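Local coordinates for protein-glutamine gamma-glutamyltransferase (PDB 1G0D) that probably catalyses the calcium-dependent joining of peptide-bound glutamine to primary amines such as lysine side chains, so cross-linking proteins, at residues F134-W137 with M142-L145; A21-E26 with P146-L151; G77-W82 with C138-V143. One frame throughout, in Å; residues are numbered along the deposited sequence.

Contact 1 (F134-W137 with M142-L145)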
ATOM      1  N   PHE A 134      19.029  -0.868  -3.326  1.00 14.62           N
ATOM      2  CA  PHE A 134      18.995  -2.318  -3.450  1.00 10.35           C
ATOM      3  C   PHE A 134      19.034  -2.620  -4.960  1.00 12.87           C
ATOM      4  O   PHE A 134      18.598  -1.809  -5.766  1.00 14.10           O
ATOM      5  CB  PHE A 134      17.693  -2.851  -2.821  1.00  6.93           C
ATOM      6  CG  PHE A 134      17.742  -2.951  -1.318  1.00  5.22           C
ATOM      7  CD1 PHE A 134      17.064  -2.033  -0.517  1.00  9.42           C
ATOM      8  CD2 PHE A 134      18.510  -3.925  -0.697  1.00  4.57           C
ATOM      9  CE1 PHE A 134      17.165  -2.084   0.880  1.00  5.82           C
ATOM     10  CE2 PHE A 134      18.619  -3.984   0.703  1.00  6.50           C
ATOM     11  CZ  PHE A 134      17.953  -3.068   1.487  1.00  2.90           C
ATOM     12  N   ASN A 135      19.533  -3.793  -5.345  1.00 13.75           N
ATOM     13  CA  ASN A 135      19.650  -4.159  -6.754  1.00  8.22           C
ATOM     14  C   ASN A 135      18.994  -5.486  -7.085  1.00 12.54           C
ATOM     15  O   ASN A 135      19.664  -6.517  -7.082  1.00 14.05           O
ATOM     16  CB  ASN A 135      21.119  -4.273  -7.120  1.00  4.80           C
ATOM     17  CG  ASN A 135      21.357  -4.045  -8.570  1.00 10.53           C
ATOM     18  OD1 ASN A 135      20.415  -4.033  -9.358  1.00 16.33           O
ATOM     19  ND2 ASN A 135      22.612  -3.852  -8.955  1.00  8.56           N
ATOM     20  N   PRO A 136      17.674  -5.490  -7.361  1.00 11.67           N
ATOM     21  CA  PRO A 136      16.995  -6.745  -7.696  1.00 14.19           C
ATOM     22  C   PRO A 136      17.344  -7.292  -9.071  1.00 16.06           C
ATOM     23  O   PRO A 136      16.841  -8.340  -9.449  1.00 19.08           O
ATOM     24  CB  PRO A 136      15.502  -6.409  -7.590  1.00 12.05           C
ATOM     25  CG  PRO A 136      15.404  -4.964  -7.586  1.00 10.74           C
ATOM     26  CD  PRO A 136      16.751  -4.354  -7.305  1.00 12.25           C
ATOM     27  N   TRP A 137      18.179  -6.583  -9.831  1.00 15.63           N
ATOM     28  CA  TRP A 137      18.580  -7.076 -11.136  1.00 12.03           C
ATOM     29  C   TRP A 137      19.924  -7.778 -11.053  1.00 14.80           C
ATOM     30  O   TRP A 137      20.347  -8.401 -12.017  1.00 15.01           O
ATOM     31  CB  TRP A 137      18.730  -5.950 -12.113  1.00 10.86           C
ATOM     32  CG  TRP A 137      17.481  -5.334 -12.487  1.00  5.94           C
ATOM     33  CD1 TRP A 137      16.643  -5.731 -13.473  1.00  5.33           C
ATOM     34  CD2 TRP A 137      16.898  -4.177 -11.888  1.00  9.40           C
ATOM     35  NE1 TRP A 137      15.547  -4.885 -13.535  1.00  7.12           N
ATOM     36  CE2 TRP A 137      15.676  -3.926 -12.571  1.00  9.35           C
ATOM     37  CE3 TRP A 137      17.283  -3.323 -10.836  1.00  8.21           C
ATOM     38  CZ2 TRP A 137      14.829  -2.849 -12.231  1.00  6.90           C
ATOM     39  CZ3 TRP A 137      16.427  -2.250 -10.496  1.00  8.01           C
ATOM     40  CH2 TRP A 137      15.217  -2.033 -11.196  1.00  2.80           C
ATOM     41  N   MET A 142      20.212 -10.179  -2.428  1.00 15.37           N
ATOM     42  CA  MET A 142      19.125 -10.903  -1.797  1.00 10.67           C
ATOM     43  C   MET A 142      17.741 -10.518  -2.334  1.00 11.25           C
ATOM     44  O   MET A 142      16.817 -11.329  -2.274  1.00 15.56           O
ATOM     45  CB  MET A 142      19.211 -10.729  -0.288  1.00 15.30           C
ATOM     46  CG  MET A 142      20.087 -11.801   0.408  1.00 16.18           C
ATOM     47  SD  MET A 142      20.284 -11.393   2.170  1.00 26.40           S
ATOM     48  CE  MET A 142      20.995  -9.523   2.071  1.00 20.82           C
ATOM     49  N   VAL A 143      17.578  -9.308  -2.879  1.00  7.85           N
ATOM     50  CA  VAL A 143      16.281  -8.915  -3.452  1.00  7.91           C
ATOM     51  C   VAL A 143      16.151  -9.326  -4.952  1.00 10.59           C
ATOM     52  O   VAL A 143      15.185  -8.993  -5.642  1.00  8.14           O
ATOM     53  CB  VAL A 143      16.060  -7.405  -3.326  1.00  8.14           C
ATOM     54  CG1 VAL A 143      16.017  -7.002  -1.864  1.00 12.23           C
ATOM     55  CG2 VAL A 143      17.183  -6.680  -4.003  1.00 10.80           C
ATOM     56  N   TYR A 144      17.112 -10.095  -5.442  1.00 10.62           N
ATOM     57  CA  TYR A 144      17.093 -10.540  -6.815  1.00  8.73           C
ATOM     58  C   TYR A 144      15.794 -11.214  -7.220  1.00 10.23           C
ATOM     59  O   TYR A 144      15.374 -12.182  -6.566  1.00  9.04           O
ATOM     60  CB  TYR A 144      18.222 -11.531  -7.032  1.00 12.40           C
ATOM     61  CG  TYR A 144      18.318 -11.977  -8.463  1.00 12.64           C
ATOM     62  CD1 TYR A 144      18.333 -11.052  -9.495  1.00  4.85           C
ATOM     63  CD2 TYR A 144      18.423 -13.328  -8.789  1.00 12.19           C
ATOM     64  CE1 TYR A 144      18.466 -11.460 -10.838  1.00  7.04           C
ATOM     65  CE2 TYR A 144      18.557 -13.747 -10.138  1.00 14.44           C
ATOM     66  CZ  TYR A 144      18.589 -12.803 -11.158  1.00 11.79           C
ATOM     67  OH  TYR A 144      18.822 -13.191 -12.476  1.00 16.42           O
ATOM     68  N   LEU A 145      15.177 -10.700  -8.290  1.00 10.31           N
ATOM     69  CA  LEU A 145      13.938 -11.236  -8.865  1.00 10.55           C
ATOM     70  C   LEU A 145      14.302 -11.529 -10.334  1.00 11.87           C
ATOM     71  O   LEU A 145      14.486 -10.606 -11.125  1.00 15.96           O
ATOM     72  CB  LEU A 145      12.808 -10.195  -8.787  1.00 11.05           C
ATOM     73  CG  LEU A 145      11.330 -10.706  -8.761  1.00 13.62           C
ATOM     74  CD1 LEU A 145      10.327  -9.590  -8.334  1.00  6.16           C
ATOM     75  CD2 LEU A 145      10.952 -11.234 -10.133  1.00 11.71           C
TER
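The carbonyl oxygen of Pro-136 is met by three atoms of the returning chain, one of them a hydrogen-bond donor. Leu-145 N donates to Pro-136 O at 3.1 Å. The bond is nearly straight (168° at the hydrogen) and lies in the carbonyl plane, on a lone pair. Tyr-144 CA adds a CA-H...O contact to Pro-136 O at 3.4 Å. The Tyr-144 ring also turns its edge to this oxygen, with CD1 3.1 Å from Pro-136 O. CG of Tyr-144 stands anti to the backbone N (chi1 -177°), which swings the ring alongside the carbonyls, and CE1 comes near Trp-137 O. An alanine here has no ring edge to lay against the Pro-136 and Trp-137 carbonyls, and a gap would probably open beside them. Val-143 packs beside the backbone from Phe-134 to Pro-136. Its CG2 presses on the proline, 3.6 Å from Pro-136 N, and also meets CB of Phe-134 at 4.0 Å. Val-143 CG1 approaches the Phe-134 ring obliquely, 4.1 Å from CD2. Pro-136 sets CG over one face of the Trp-137 indole, and Leu-151 of helix 148-156 covers the proline. This is a chain reversal without regular strands, in the loop that leads from the last strand of the N-terminal beta-sandwich to helix 148-156.

Contact 2 (A21-E26 with P146-L151). With SO4 (sulfate ion), chain B.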
ATOM      1  N   ALA A  21      22.691   3.339 -16.421  1.00 10.91           N
ATOM      2  CA  ALA A  21      23.020   1.939 -16.256  1.00 11.38           C
ATOM      3  C   ALA A  21      22.456   1.311 -14.979  1.00 14.02           C
ATOM      4  O   ALA A  21      22.236   0.103 -14.899  1.00 15.05           O
ATOM      5  CB  ALA A  21      24.537   1.777 -16.286  1.00  9.68           C
ATOM      6  N   HIS A  22      22.235   2.130 -13.971  1.00 14.10           N
ATOM      7  CA  HIS A  22      21.734   1.595 -12.740  1.00 12.80           C
ATOM      8  C   HIS A  22      20.232   1.786 -12.555  1.00 13.93           C
ATOM      9  O   HIS A  22      19.700   1.522 -11.479  1.00 16.16           O
ATOM     10  CB  HIS A  22      22.515   2.200 -11.579  1.00 11.77           C
ATOM     11  CG  HIS A  22      23.949   1.768 -11.531  1.00  7.36           C
ATOM     12  ND1 HIS A  22      24.413   0.829 -10.637  1.00  7.77           N
ATOM     13  CD2 HIS A  22      25.025   2.150 -12.254  1.00  6.33           C
ATOM     14  CE1 HIS A  22      25.709   0.649 -10.810  1.00  5.87           C
ATOM     15  NE2 HIS A  22      26.108   1.440 -11.786  1.00  5.51           N
ATOM     16  N   ARG A  23      19.541   2.234 -13.594  1.00 15.18           N
ATOM     17  CA  ARG A  23      18.096   2.435 -13.493  1.00 15.40           C
ATOM     18  C   ARG A  23      17.731   3.360 -12.339  1.00 18.11           C
ATOM     19  O   ARG A  23      16.787   3.076 -11.577  1.00 23.47           O
ATOM     20  CB  ARG A  23      17.389   1.094 -13.286  1.00 11.63           C
ATOM     21  CG  ARG A  23      18.040  -0.046 -14.030  1.00 11.43           C
ATOM     22  CD  ARG A  23      17.336  -1.346 -13.771  1.00 11.67           C
ATOM     23  NE  ARG A  23      17.481  -2.306 -14.869  1.00 11.00           N
ATOM     24  CZ  ARG A  23      18.501  -3.165 -15.007  1.00 13.67           C
ATOM     25  NH1 ARG A  23      19.506  -3.209 -14.124  1.00 10.93           N
ATOM     26  NH2 ARG A  23      18.488  -4.033 -16.006  1.00 12.20           N
ATOM     27  N   THR A  24      18.475   4.454 -12.199  1.00 15.92           N
ATOM     28  CA  THR A  24      18.222   5.412 -11.136  1.00 11.79           C
ATOM     29  C   THR A  24      18.125   6.844 -11.697  1.00 14.99           C
ATOM     30  O   THR A  24      17.927   7.791 -10.937  1.00 20.18           O
ATOM     31  CB  THR A  24      19.345   5.424 -10.120  1.00  6.99           C
ATOM     32  OG1 THR A  24      20.520   5.837 -10.792  1.00 16.16           O
ATOM     33  CG2 THR A  24      19.612   4.076  -9.521  1.00  4.84           C
ATOM     34  N   ARG A  25      18.244   7.009 -13.012  1.00 18.06           N
ATOM     35  CA  ARG A  25      18.208   8.346 -13.588  1.00 19.69           C
ATOM     36  C   ARG A  25      16.884   9.064 -13.609  1.00 20.04           C
ATOM     37  O   ARG A  25      16.877  10.254 -13.877  1.00 23.90           O
ATOM     38  CB  ARG A  25      18.787   8.358 -14.988  1.00 18.38           C
ATOM     39  CG  ARG A  25      17.835   7.885 -16.024  1.00 26.23           C
ATOM     40  CD  ARG A  25      18.324   8.351 -17.369  1.00 29.35           C
ATOM     41  NE  ARG A  25      17.275   8.275 -18.367  1.00 33.42           N
ATOM     42  CZ  ARG A  25      17.454   8.612 -19.638  1.00 35.69           C
ATOM     43  NH1 ARG A  25      18.638   9.043 -20.039  1.00 34.92           N
ATOM     44  NH2 ARG A  25      16.460   8.521 -20.517  1.00 38.08           N
ATOM     45  N   GLU A  26      15.775   8.367 -13.334  1.00 20.18           N
ATOM     46  CA  GLU A  26      14.447   9.005 -13.287  1.00 18.27           C
ATOM     47  C   GLU A  26      14.442   9.917 -12.067  1.00 17.56           C
ATOM     48  O   GLU A  26      13.817  10.957 -12.065  1.00 16.57           O
ATOM     49  CB  GLU A  26      13.358   7.967 -13.095  1.00 22.52           C
ATOM     50  CG  GLU A  26      13.116   7.192 -14.291  1.00 27.55           C
ATOM     51  CD  GLU A  26      12.743   8.100 -15.396  1.00 36.78           C
ATOM     52  OE1 GLU A  26      11.534   8.336 -15.562  1.00 45.23           O
ATOM     53  OE2 GLU A  26      13.653   8.596 -16.098  1.00 47.79           O
ATOM     54  N   PRO A 146      14.379 -12.815 -10.716  1.00 11.86           N
ATOM     55  CA  PRO A 146      14.741 -13.283 -12.066  1.00 10.33           C
ATOM     56  C   PRO A 146      13.725 -13.210 -13.171  1.00 13.17           C
ATOM     57  O   PRO A 146      13.477 -14.223 -13.836  1.00 13.31           O
ATOM     58  CB  PRO A 146      15.169 -14.714 -11.845  1.00  7.15           C
ATOM     59  CG  PRO A 146      14.406 -15.149 -10.671  1.00  5.47           C
ATOM     60  CD  PRO A 146      14.037 -13.947  -9.841  1.00 10.06           C
ATOM     61  N   ASP A 147      13.136 -12.020 -13.347  1.00 15.33           N
ATOM     62  CA  ASP A 147      12.148 -11.743 -14.378  1.00 11.56           C
ATOM     63  C   ASP A 147      12.029 -10.222 -14.522  1.00 12.91           C
ATOM     64  O   ASP A 147      11.383  -9.558 -13.743  1.00 18.01           O
ATOM     65  CB  ASP A 147      10.804 -12.344 -14.034  1.00  5.99           C
ATOM     66  CG  ASP A 147       9.787 -12.161 -15.151  1.00 16.49           C
ATOM     67  OD1 ASP A 147       8.865 -13.001 -15.267  1.00 16.76           O
ATOM     68  OD2 ASP A 147       9.905 -11.169 -15.926  1.00 21.91           O
ATOM     69  N   GLU A 148      12.675  -9.686 -15.541  1.00 15.72           N
ATOM     70  CA  GLU A 148      12.713  -8.254 -15.797  1.00 15.27           C
ATOM     71  C   GLU A 148      11.365  -7.637 -15.967  1.00 14.21           C
ATOM     72  O   GLU A 148      11.200  -6.452 -15.700  1.00 15.86           O
ATOM     73  CB  GLU A 148      13.552  -7.952 -17.053  1.00 13.41           C
ATOM     74  CG  GLU A 148      15.014  -8.067 -16.844  1.00 15.38           C
ATOM     75  CD  GLU A 148      15.782  -7.151 -17.764  1.00 21.63           C
ATOM     76  OE1 GLU A 148      15.240  -6.933 -18.877  1.00 15.66           O
ATOM     77  OE2 GLU A 148      16.899  -6.677 -17.373  1.00 20.00           O
ATOM     78  N   SER A 149      10.402  -8.406 -16.441  1.00 13.41           N
ATOM     79  CA  SER A 149       9.079  -7.826 -16.627  1.00 17.20           C
ATOM     80  C   SER A 149       8.330  -7.539 -15.300  1.00 17.54           C
ATOM     81  O   SER A 149       7.445  -6.674 -15.222  1.00 18.10           O
ATOM     82  CB  SER A 149       8.247  -8.743 -17.493  1.00 16.79           C
ATOM     83  OG  SER A 149       7.462  -9.602 -16.694  1.00 26.15           O
ATOM     84  N   LYS A 150       8.695  -8.264 -14.250  1.00 17.03           N
ATOM     85  CA  LYS A 150       8.047  -8.079 -12.971  1.00 14.20           C
ATOM     86  C   LYS A 150       8.748  -7.004 -12.185  1.00 12.93           C
ATOM     87  O   LYS A 150       8.155  -6.394 -11.315  1.00 12.52           O
ATOM     88  CB  LYS A 150       8.065  -9.376 -12.198  1.00 15.46           C
ATOM     89  CG  LYS A 150       7.246 -10.430 -12.836  1.00 10.42           C
ATOM     90  CD  LYS A 150       7.098 -11.545 -11.902  1.00  9.49           C
ATOM     91  CE  LYS A 150       6.604 -12.738 -12.655  1.00 14.47           C
ATOM     92  NZ  LYS A 150       6.335 -13.812 -11.655  1.00 26.43           N
ATOM     93  N   LEU A 151      10.022  -6.786 -12.478  1.00 14.15           N
ATOM     94  CA  LEU A 151      10.773  -5.746 -11.783  1.00 13.73           C
ATOM     95  C   LEU A 151      10.321  -4.385 -12.309  1.00 14.97           C
ATOM     96  O   LEU A 151      10.374  -3.372 -11.616  1.00 17.26           O
ATOM     97  CB  LEU A 151      12.279  -5.945 -11.991  1.00  8.85           C
ATOM     98  CG  LEU A 151      12.879  -6.991 -11.050  1.00  5.90           C
ATOM     99  CD1 LEU A 151      14.307  -7.328 -11.457  1.00  6.40           C
ATOM    100  CD2 LEU A 151      12.832  -6.459  -9.649  1.00  4.79           C
TER
HETATM  101  S   SO4 B 696       3.804 -13.893  -8.500  1.00 45.50           S
HETATM  102  O1  SO4 B 696       3.786 -14.506  -7.260  1.00 41.06           O
HETATM  103  O2  SO4 B 696       5.018 -13.176  -8.612  1.00 37.14           O
HETATM  104  O3  SO4 B 696       3.907 -14.980  -9.364  1.00 41.68           O
HETATM  105  O4  SO4 B 696       2.571 -13.188  -8.721  1.00 34.50           O
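A Schellman motif ending helix 15-21 is linked to the first turn of helix 148-156 by Arg-23 and Glu-148. Arg-23 is the C-prime residue of the motif. Its positive phi (56°) lets Thr-24 N reach Asn-19 O and Arg-23 N reach Leu-20 O. The side chain of Arg-23 starts toward the other segment and runs extended from CG to NE. Its NH2 forms a salt bridge with Glu-148 OE2 at 3.4 Å. No hydrogen bond is made, and the guanidinium and carboxylate planes stand 86° apart. Arg-23 also makes a cation-pi contact with Trp-137; its CD packs against the indole, 3.3 Å from Trp-137 CE2. Arg-35 holds the turn from the strand side by bonding to the carbonyls of His-22 and Arg-23. Asp-147 is the N-cap of helix 148-156. Its CG is anti to the backbone N (chi1 -175°), which carries the carboxylate to the N-H and hydroxyl of Ser-149. Ser-149 N meets Asp-147 OD2 at 2.9 Å, nearly along its C-O axis. Ser-149 OG donates to the same OD2 at 3.0 Å from above the carboxylate plane. Lys-150 NZ makes a weak bond of 3.4 Å to O2 of a sulfate that probably came from the crystallisation solution and that Arg-291 and Trp-351 also bind. The long, perpendicular ion pair suggests that Arg-23 and Glu-148 are held mainly by charge, with little directional bonding. Glu-148 would probably also suit the positive end of its own helix.

Contact 3 (G77-W82 with C138-V143)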
ATOM      1  N   GLY A  77      39.293  -8.239  -5.453  1.00 85.72           N
ATOM      2  CA  GLY A  77      38.808  -8.190  -4.076  1.00 88.31           C
ATOM      3  C   GLY A  77      37.992  -9.416  -3.693  1.00 88.18           C
ATOM      4  O   GLY A  77      37.801 -10.288  -4.545  1.00 88.42           O
ATOM      5  N   ALA A  78      37.521  -9.495  -2.465  1.00 87.70           N
ATOM      6  CA  ALA A  78      36.673 -10.632  -2.046  1.00 85.62           C
ATOM      7  C   ALA A  78      35.408 -10.572  -2.901  1.00 84.65           C
ATOM      8  O   ALA A  78      35.447 -10.089  -4.048  1.00 88.02           O
ATOM      9  CB  ALA A  78      36.303 -10.501  -0.580  1.00 83.40           C
ATOM     10  N   ARG A  79      34.276 -11.009  -2.416  1.00 80.54           N
ATOM     11  CA  ARG A  79      33.067 -10.970  -3.232  1.00 76.63           C
ATOM     12  C   ARG A  79      32.124 -10.010  -2.525  1.00 70.67           C
ATOM     13  O   ARG A  79      31.316  -9.274  -3.120  1.00 67.60           O
ATOM     14  CB  ARG A  79      32.478 -12.359  -3.366  1.00 81.51           C
ATOM     15  CG  ARG A  79      32.765 -13.014  -4.722  1.00 87.82           C
ATOM     16  CD  ARG A  79      31.901 -14.243  -4.954  1.00 93.12           C
ATOM     17  NE  ARG A  79      30.508 -13.885  -5.218  1.00 95.78           N
ATOM     18  CZ  ARG A  79      29.548 -13.877  -4.293  1.00 95.59           C
ATOM     19  NH1 ARG A  79      29.823 -14.207  -3.032  1.00 93.18           N
ATOM     20  NH2 ARG A  79      28.307 -13.549  -4.638  1.00 96.45           N
ATOM     21  N   ASP A  80      32.236 -10.028  -1.214  1.00 65.26           N
ATOM     22  CA  ASP A  80      31.448  -9.145  -0.405  1.00 60.75           C
ATOM     23  C   ASP A  80      32.357  -7.966  -0.012  1.00 52.63           C
ATOM     24  O   ASP A  80      32.049  -7.180   0.889  1.00 52.74           O
ATOM     25  CB  ASP A  80      30.872  -9.903   0.795  1.00 68.69           C
ATOM     26  CG  ASP A  80      31.861 -10.032   1.943  1.00 77.05           C
ATOM     27  OD1 ASP A  80      33.016 -10.463   1.709  1.00 79.78           O
ATOM     28  OD2 ASP A  80      31.459  -9.705   3.086  1.00 83.33           O
ATOM     29  N   LYS A  81      33.470  -7.839  -0.727  1.00 42.50           N
ATOM     30  CA  LYS A  81      34.416  -6.766  -0.480  1.00 35.08           C
ATOM     31  C   LYS A  81      34.324  -5.704  -1.554  1.00 30.18           C
ATOM     32  O   LYS A  81      34.210  -6.028  -2.726  1.00 31.36           O
ATOM     33  CB  LYS A  81      35.841  -7.305  -0.482  1.00 35.84           C
ATOM     34  CG  LYS A  81      36.380  -7.768   0.873  1.00 42.65           C
ATOM     35  CD  LYS A  81      35.972  -6.856   2.034  1.00 51.47           C
ATOM     36  CE  LYS A  81      35.533  -7.631   3.313  1.00 55.04           C
ATOM     37  NZ  LYS A  81      34.047  -7.849   3.443  1.00 56.03           N
ATOM     38  N   TRP A  82      34.380  -4.438  -1.158  1.00 26.67           N
ATOM     39  CA  TRP A  82      34.361  -3.322  -2.113  1.00 22.14           C
ATOM     40  C   TRP A  82      35.760  -3.289  -2.765  1.00 21.33           C
ATOM     41  O   TRP A  82      36.752  -3.585  -2.112  1.00 20.82           O
ATOM     42  CB  TRP A  82      34.169  -1.987  -1.380  1.00 19.78           C
ATOM     43  CG  TRP A  82      32.777  -1.469  -1.188  1.00 17.56           C
ATOM     44  CD1 TRP A  82      31.949  -1.714  -0.119  1.00 20.95           C
ATOM     45  CD2 TRP A  82      32.094  -0.504  -2.000  1.00 18.40           C
ATOM     46  NE1 TRP A  82      30.801  -0.959  -0.214  1.00 14.31           N
ATOM     47  CE2 TRP A  82      30.860  -0.206  -1.354  1.00 13.32           C
ATOM     48  CE3 TRP A  82      32.400   0.142  -3.211  1.00 18.06           C
ATOM     49  CZ2 TRP A  82      29.943   0.703  -1.873  1.00  8.43           C
ATOM     50  CZ3 TRP A  82      31.483   1.050  -3.729  1.00 15.11           C
ATOM     51  CH2 TRP A  82      30.261   1.321  -3.052  1.00 11.70           C
ATOM     52  N   CYS A 138      20.611  -7.638  -9.920  1.00 13.88           N
ATOM     53  CA  CYS A 138      21.908  -8.263  -9.708  1.00 12.64           C
ATOM     54  C   CYS A 138      21.714  -9.623  -9.055  1.00 14.46           C
ATOM     55  O   CYS A 138      21.228  -9.717  -7.941  1.00 17.95           O
ATOM     56  CB  CYS A 138      22.743  -7.393  -8.805  1.00 14.87           C
ATOM     57  SG  CYS A 138      24.119  -8.282  -8.141  1.00 19.49           S
ATOM     58  N   ARG A 139      22.132 -10.682  -9.731  1.00 16.27           N
ATOM     59  CA  ARG A 139      21.896 -12.030  -9.232  1.00 12.34           C
ATOM     60  C   ARG A 139      22.400 -12.418  -7.904  1.00 11.97           C
ATOM     61  O   ARG A 139      21.928 -13.404  -7.371  1.00 15.64           O
ATOM     62  CB  ARG A 139      22.377 -13.057 -10.220  1.00 17.33           C
ATOM     63  CG  ARG A 139      23.605 -12.632 -10.896  1.00 22.52           C
ATOM     64  CD  ARG A 139      24.332 -13.828 -11.340  1.00 27.46           C
ATOM     65  NE  ARG A 139      24.537 -14.750 -10.246  1.00 32.62           N
ATOM     66  CZ  ARG A 139      23.982 -15.959 -10.201  1.00 40.49           C
ATOM     67  NH1 ARG A 139      23.181 -16.370 -11.201  1.00 33.51           N
ATOM     68  NH2 ARG A 139      24.260 -16.762  -9.171  1.00 40.11           N
ATOM     69  N   ASP A 140      23.342 -11.682  -7.346  1.00  8.39           N
ATOM     70  CA  ASP A 140      23.818 -12.043  -6.030  1.00  9.14           C
ATOM     71  C   ASP A 140      23.132 -11.260  -4.925  1.00 13.42           C
ATOM     72  O   ASP A 140      23.365 -11.509  -3.739  1.00 13.58           O
ATOM     73  CB  ASP A 140      25.288 -11.797  -5.942  1.00 11.48           C
ATOM     74  CG  ASP A 140      26.051 -12.712  -6.812  1.00 18.95           C
ATOM     75  OD1 ASP A 140      27.176 -12.334  -7.163  1.00 27.95           O
ATOM     76  OD2 ASP A 140      25.530 -13.795  -7.151  1.00 16.99           O
ATOM     77  N   ASP A 141      22.291 -10.302  -5.301  1.00 14.45           N
ATOM     78  CA  ASP A 141      21.589  -9.491  -4.314  1.00 14.52           C
ATOM     79  C   ASP A 141      20.437 -10.309  -3.732  1.00 16.57           C
ATOM     80  O   ASP A 141      19.756 -11.051  -4.463  1.00 19.25           O
ATOM     81  CB  ASP A 141      21.058  -8.214  -4.978  1.00 12.10           C
ATOM     82  CG  ASP A 141      20.634  -7.157  -3.969  1.00 13.61           C
ATOM     83  OD1 ASP A 141      20.089  -7.518  -2.900  1.00 11.32           O
ATOM     84  OD2 ASP A 141      20.838  -5.957  -4.244  1.00 14.58           O
ATOM     85  N   MET A 142      20.212 -10.179  -2.428  1.00 15.37           N
ATOM     86  CA  MET A 142      19.125 -10.903  -1.797  1.00 10.67           C
ATOM     87  C   MET A 142      17.741 -10.518  -2.334  1.00 11.25           C
ATOM     88  O   MET A 142      16.817 -11.329  -2.274  1.00 15.56           O
ATOM     89  CB  MET A 142      19.211 -10.729  -0.288  1.00 15.30           C
ATOM     90  CG  MET A 142      20.087 -11.801   0.408  1.00 16.18           C
ATOM     91  SD  MET A 142      20.284 -11.393   2.170  1.00 26.40           S
ATOM     92  CE  MET A 142      20.995  -9.523   2.071  1.00 20.82           C
ATOM     93  N   VAL A 143      17.578  -9.308  -2.879  1.00  7.85           N
ATOM     94  CA  VAL A 143      16.281  -8.915  -3.452  1.00  7.91           C
ATOM     95  C   VAL A 143      16.151  -9.326  -4.952  1.00 10.59           C
ATOM     96  O   VAL A 143      15.185  -8.993  -5.642  1.00  8.14           O
ATOM     97  CB  VAL A 143      16.060  -7.405  -3.326  1.00  8.14           C
ATOM     98  CG1 VAL A 143      16.017  -7.002  -1.864  1.00 12.23           C
ATOM     99  CG2 VAL A 143      17.183  -6.680  -4.003  1.00 10.80           C
TER
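Arg-79 reaches across to Asp-140 with one terminal nitrogen. NH2 donates to Asp-140 OD1 at 3.0 Å, with 158° at the hydrogen, and is the donor half of a salt bridge. The oxygen lies near the guanidinium plane, at its edge. Relative to the carboxylate, NH2 stands almost straight above the plane (87° out of it). The arginine chain bends at chi3 (72°) to bring its end there. The second oxygen, Asp-140 OD2, takes a weak bond of 3.4 Å from Arg-139 NE, so the carboxylate is shared by two arginines. The backbone of 138-141 is a type I turn. Asp-141 N closes it on Cys-138 O at 2.9 Å, and Asp-140 N donates to Cys-138 SG at 3.6 Å. Asp-141 is buried and well supplied. Its OD1 accepts from Val-143 N at 3.1 Å in an Asx turn and pairs with Arg-36, while Asn-135 N serves OD2. Within 77-82, Lys-81 NZ makes weak bonds to Asp-80. Arg-79 is poorly ordered and exposed, which suggests that its pairing with Asp-140 is probably mobile and screened by solvent.

In the fold
Contact 1 is the buried one; contacts 2 and 3 lie at the surface. Contacts 1 and 3 use the loop after strand 121-133; contact 2 uses the start of helix 148-156. Contact 1 folds the loop onto itself with a backbone bond and apolar side chains. Contacts 2 and 3 join these elements to the 21-26 and 77-82 loops, each by a single arginine-carboxylate pair. The pair in contact 3 is a hydrogen-bonded one, that in contact 2 is not. Contacts 1 and 2 meet where Leu-151 packs on Pro-136 and Trp-137. Contacts 1 and 3 overlap at residues 142-143 and meet through Asn-135 N and Asp-141 OD2. Contacts 2 and 3 have centres about 17 Å apart and are linked only through the sequence.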